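Local coordinates for transaminase (Bacillus megaterium, PDB 5G0A), which transfers amino groups with S selectivity as an omega-transaminase, a class-III aminotransferase that works with pyridoxal-5'-phosphate, at the interface of chains A and B. Residues are numbered along the deposited sequence; one frame, centred on the assembly and turned at random. Chains: chain A/B, Transaminase.

The interface of chains A and B. Residues chain A 75, 79, 304-306, 334, 336; chain B 75, 79, 304-306, 334, 336.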
loop_
_atom_site.group_PDB
_atom_site.type_symbol
_atom_site.label_atom_id
_atom_site.label_comp_id
_atom_site.label_asym_id
_atom_site.label_seq_id
_atom_site.Cartn_x
_atom_site.Cartn_y
_atom_site.Cartn_z
ATOM N N ILE A 75 39.403 -20.540 -0.098
ATOM C CA ILE A 75 38.746 -20.130 1.159
ATOM C C ILE A 75 39.683 -20.273 2.335
ATOM O O ILE A 75 39.820 -19.348 3.126
ATOM C CB ILE A 75 37.437 -20.915 1.444
ATOM C CG1 ILE A 75 36.421 -20.628 0.331
ATOM C CG2 ILE A 75 36.889 -20.547 2.830
ATOM C CD1 ILE A 75 35.245 -21.600 0.282
ATOM N N LEU A 79 41.179 -17.367 4.948
ATOM C CA LEU A 79 41.032 -17.511 6.404
ATOM C C LEU A 79 42.365 -17.414 7.152
ATOM O O LEU A 79 42.407 -17.439 8.381
ATOM C CB LEU A 79 40.333 -18.839 6.716
ATOM C CG LEU A 79 38.843 -18.929 6.333
ATOM C CD1 LEU A 79 38.353 -20.365 6.390
ATOM C CD2 LEU A 79 37.974 -18.015 7.206
ATOM N N SER A 304 29.496 -22.117 -2.680
ATOM C CA SER A 304 30.596 -22.474 -1.767
ATOM C C SER A 304 30.487 -21.674 -0.468
ATOM O O SER A 304 30.670 -22.217 0.622
ATOM C CB SER A 304 31.963 -22.250 -2.425
ATOM O OG SER A 304 32.070 -20.922 -2.928
ATOM N N LEU A 305 30.181 -20.379 -0.599
ATOM C CA LEU A 305 29.790 -19.541 0.543
ATOM C C LEU A 305 28.681 -18.605 0.081
ATOM O O LEU A 305 28.480 -18.429 -1.133
ATOM C CB LEU A 305 30.981 -18.707 1.043
ATOM C CG LEU A 305 32.107 -19.490 1.736
ATOM C CD1 LEU A 305 33.266 -18.520 1.994
ATOM C CD2 LEU A 305 31.664 -20.157 3.042
ATOM N N PRO A 306 27.932 -18.016 1.037
ATOM C CA PRO A 306 26.838 -17.116 0.609
ATOM C C PRO A 306 27.345 -15.850 -0.093
ATOM O O PRO A 306 28.153 -15.114 0.481
ATOM C CB PRO A 306 26.134 -16.768 1.932
ATOM C CG PRO A 306 26.433 -17.947 2.836
ATOM C CD PRO A 306 27.892 -18.281 2.486
ATOM N N HIS A 334 31.650 -9.396 2.123
ATOM C CA HIS A 334 32.421 -10.230 3.061
ATOM C C HIS A 334 33.686 -10.804 2.389
ATOM O O HIS A 334 33.590 -11.541 1.416
ATOM C CB HIS A 334 31.551 -11.386 3.602
ATOM C CG HIS A 334 32.161 -12.100 4.768
ATOM N ND1 HIS A 334 33.325 -12.842 4.661
ATOM C CD2 HIS A 334 31.791 -12.160 6.073
ATOM C CE1 HIS A 334 33.646 -13.320 5.852
ATOM N NE2 HIS A 334 32.729 -12.929 6.724
ATOM N N VAL A 336 35.888 -13.174 2.813
ATOM C CA VAL A 336 36.040 -14.640 2.635
ATOM C C VAL A 336 35.052 -15.136 1.581
ATOM O O VAL A 336 35.424 -15.936 0.699
ATOM C CB VAL A 336 35.968 -15.408 3.972
ATOM C CG1 VAL A 336 36.237 -16.906 3.778
ATOM C CG2 VAL A 336 36.994 -14.834 4.964
ATOM N N ILE B 75 36.103 -23.872 10.493
ATOM C CA ILE B 75 35.628 -23.691 9.128
ATOM C C ILE B 75 36.444 -24.525 8.153
ATOM O O ILE B 75 35.887 -25.144 7.258
ATOM C CB ILE B 75 35.630 -22.214 8.706
ATOM C CG1 ILE B 75 34.660 -21.412 9.595
ATOM C CG2 ILE B 75 35.180 -22.055 7.255
ATOM C CD1 ILE B 75 34.891 -19.912 9.531
ATOM N N LEU B 79 35.067 -27.729 5.570
ATOM C CA LEU B 79 35.396 -27.783 4.145
ATOM C C LEU B 79 36.018 -29.124 3.686
ATOM O O LEU B 79 36.144 -29.358 2.482
ATOM C CB LEU B 79 36.308 -26.616 3.777
ATOM C CG LEU B 79 35.706 -25.193 3.817
ATOM C CD1 LEU B 79 36.842 -24.172 3.815
ATOM C CD2 LEU B 79 34.691 -24.908 2.716
ATOM N N SER B 304 32.338 -14.222 11.140
ATOM C CA SER B 304 33.319 -15.134 10.532
ATOM C C SER B 304 32.812 -15.573 9.149
ATOM O O SER B 304 33.578 -15.585 8.181
ATOM C CB SER B 304 33.624 -16.311 11.439
ATOM O OG SER B 304 32.449 -17.041 11.769
ATOM N N LEU B 305 31.516 -15.891 9.060
ATOM C CA LEU B 305 30.819 -16.094 7.782
ATOM C C LEU B 305 29.391 -15.560 7.890
ATOM O O LEU B 305 28.887 -15.413 9.013
ATOM C CB LEU B 305 30.782 -17.572 7.388
ATOM C CG LEU B 305 32.130 -18.228 7.019
ATOM C CD1 LEU B 305 31.919 -19.746 6.897
ATOM C CD2 LEU B 305 32.640 -17.655 5.700
ATOM N N PRO B 306 28.738 -15.288 6.749
ATOM C CA PRO B 306 27.355 -14.739 6.835
ATOM C C PRO B 306 26.355 -15.734 7.437
ATOM O O PRO B 306 26.227 -16.867 6.943
ATOM C CB PRO B 306 26.999 -14.414 5.381
ATOM C CG PRO B 306 28.325 -14.290 4.668
ATOM C CD PRO B 306 29.246 -15.284 5.355
ATOM N N HIS B 334 23.271 -22.843 5.437
ATOM C CA HIS B 334 24.511 -23.213 4.738
ATOM C C HIS B 334 25.460 -23.967 5.668
ATOM O O HIS B 334 25.846 -23.431 6.702
ATOM C CB HIS B 334 25.207 -21.962 4.174
ATOM C CG HIS B 334 26.318 -22.292 3.224
ATOM N ND1 HIS B 334 27.463 -22.969 3.613
ATOM C CD2 HIS B 334 26.434 -22.086 1.893
ATOM C CE1 HIS B 334 28.233 -23.152 2.555
ATOM N NE2 HIS B 334 27.630 -22.630 1.501
ATOM N N VAL B 336 28.552 -24.776 5.958
ATOM C CA VAL B 336 29.855 -24.211 6.372
ATOM C C VAL B 336 29.643 -22.968 7.243
ATOM O O VAL B 336 30.344 -22.772 8.245
ATOM C CB VAL B 336 30.746 -23.890 5.160
ATOM C CG1 VAL B 336 32.087 -23.302 5.598
ATOM C CG2 VAL B 336 30.972 -25.152 4.329
#
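Across the two-fold axis, the loop A:Ser304 to A:Pro306 packs against its twin and against B:His334, in the loop just before helix 335-350, while A:Leu79, just after helix 69-78, meets B:Ile75 on the partner's copy of that helix, and the reverse. At the centre A:Leu305 and B:Leu305 meet tip to tip, their side chains at about a right angle, with CD2 of A:Leu305 3.8 Å from CD2 of B:Leu305. CG1 of A:Val336 reaches the same B:Leu305 methyl, widening the apolar core. Beside it, CD1 of A:Leu79 touches CG2 of B:Ile75 at 3.7 Å; the isoleucine branch points there because CG2 lies anti to its backbone N. Polar contact comes from a bent hydrogen bond: the B:Ser304 carbonyl O lies 3.1 Å from NE2 of A:His334, tilted out of the ring plane and nearly as close to CE1; the two-fold repeats it. CG of A:His334 stands anti to the backbone N (chi1 -168°), which carries the ring over to chain B. ND1 accepts the backbone N-H of A:Val336; this bond, nearly in the ring plane, helps set the ring's rotation, and the bent contact at NE2 adds to it; NE2 would then probably carry the proton. A leucine in place of A:His334 would probably leave the B:Ser304 carbonyl and the A:Val336 amide without these partners. One ring face is capped toward its rim by B:Pro306, whose CD sits 4.1 Å from CD2 of A:His334.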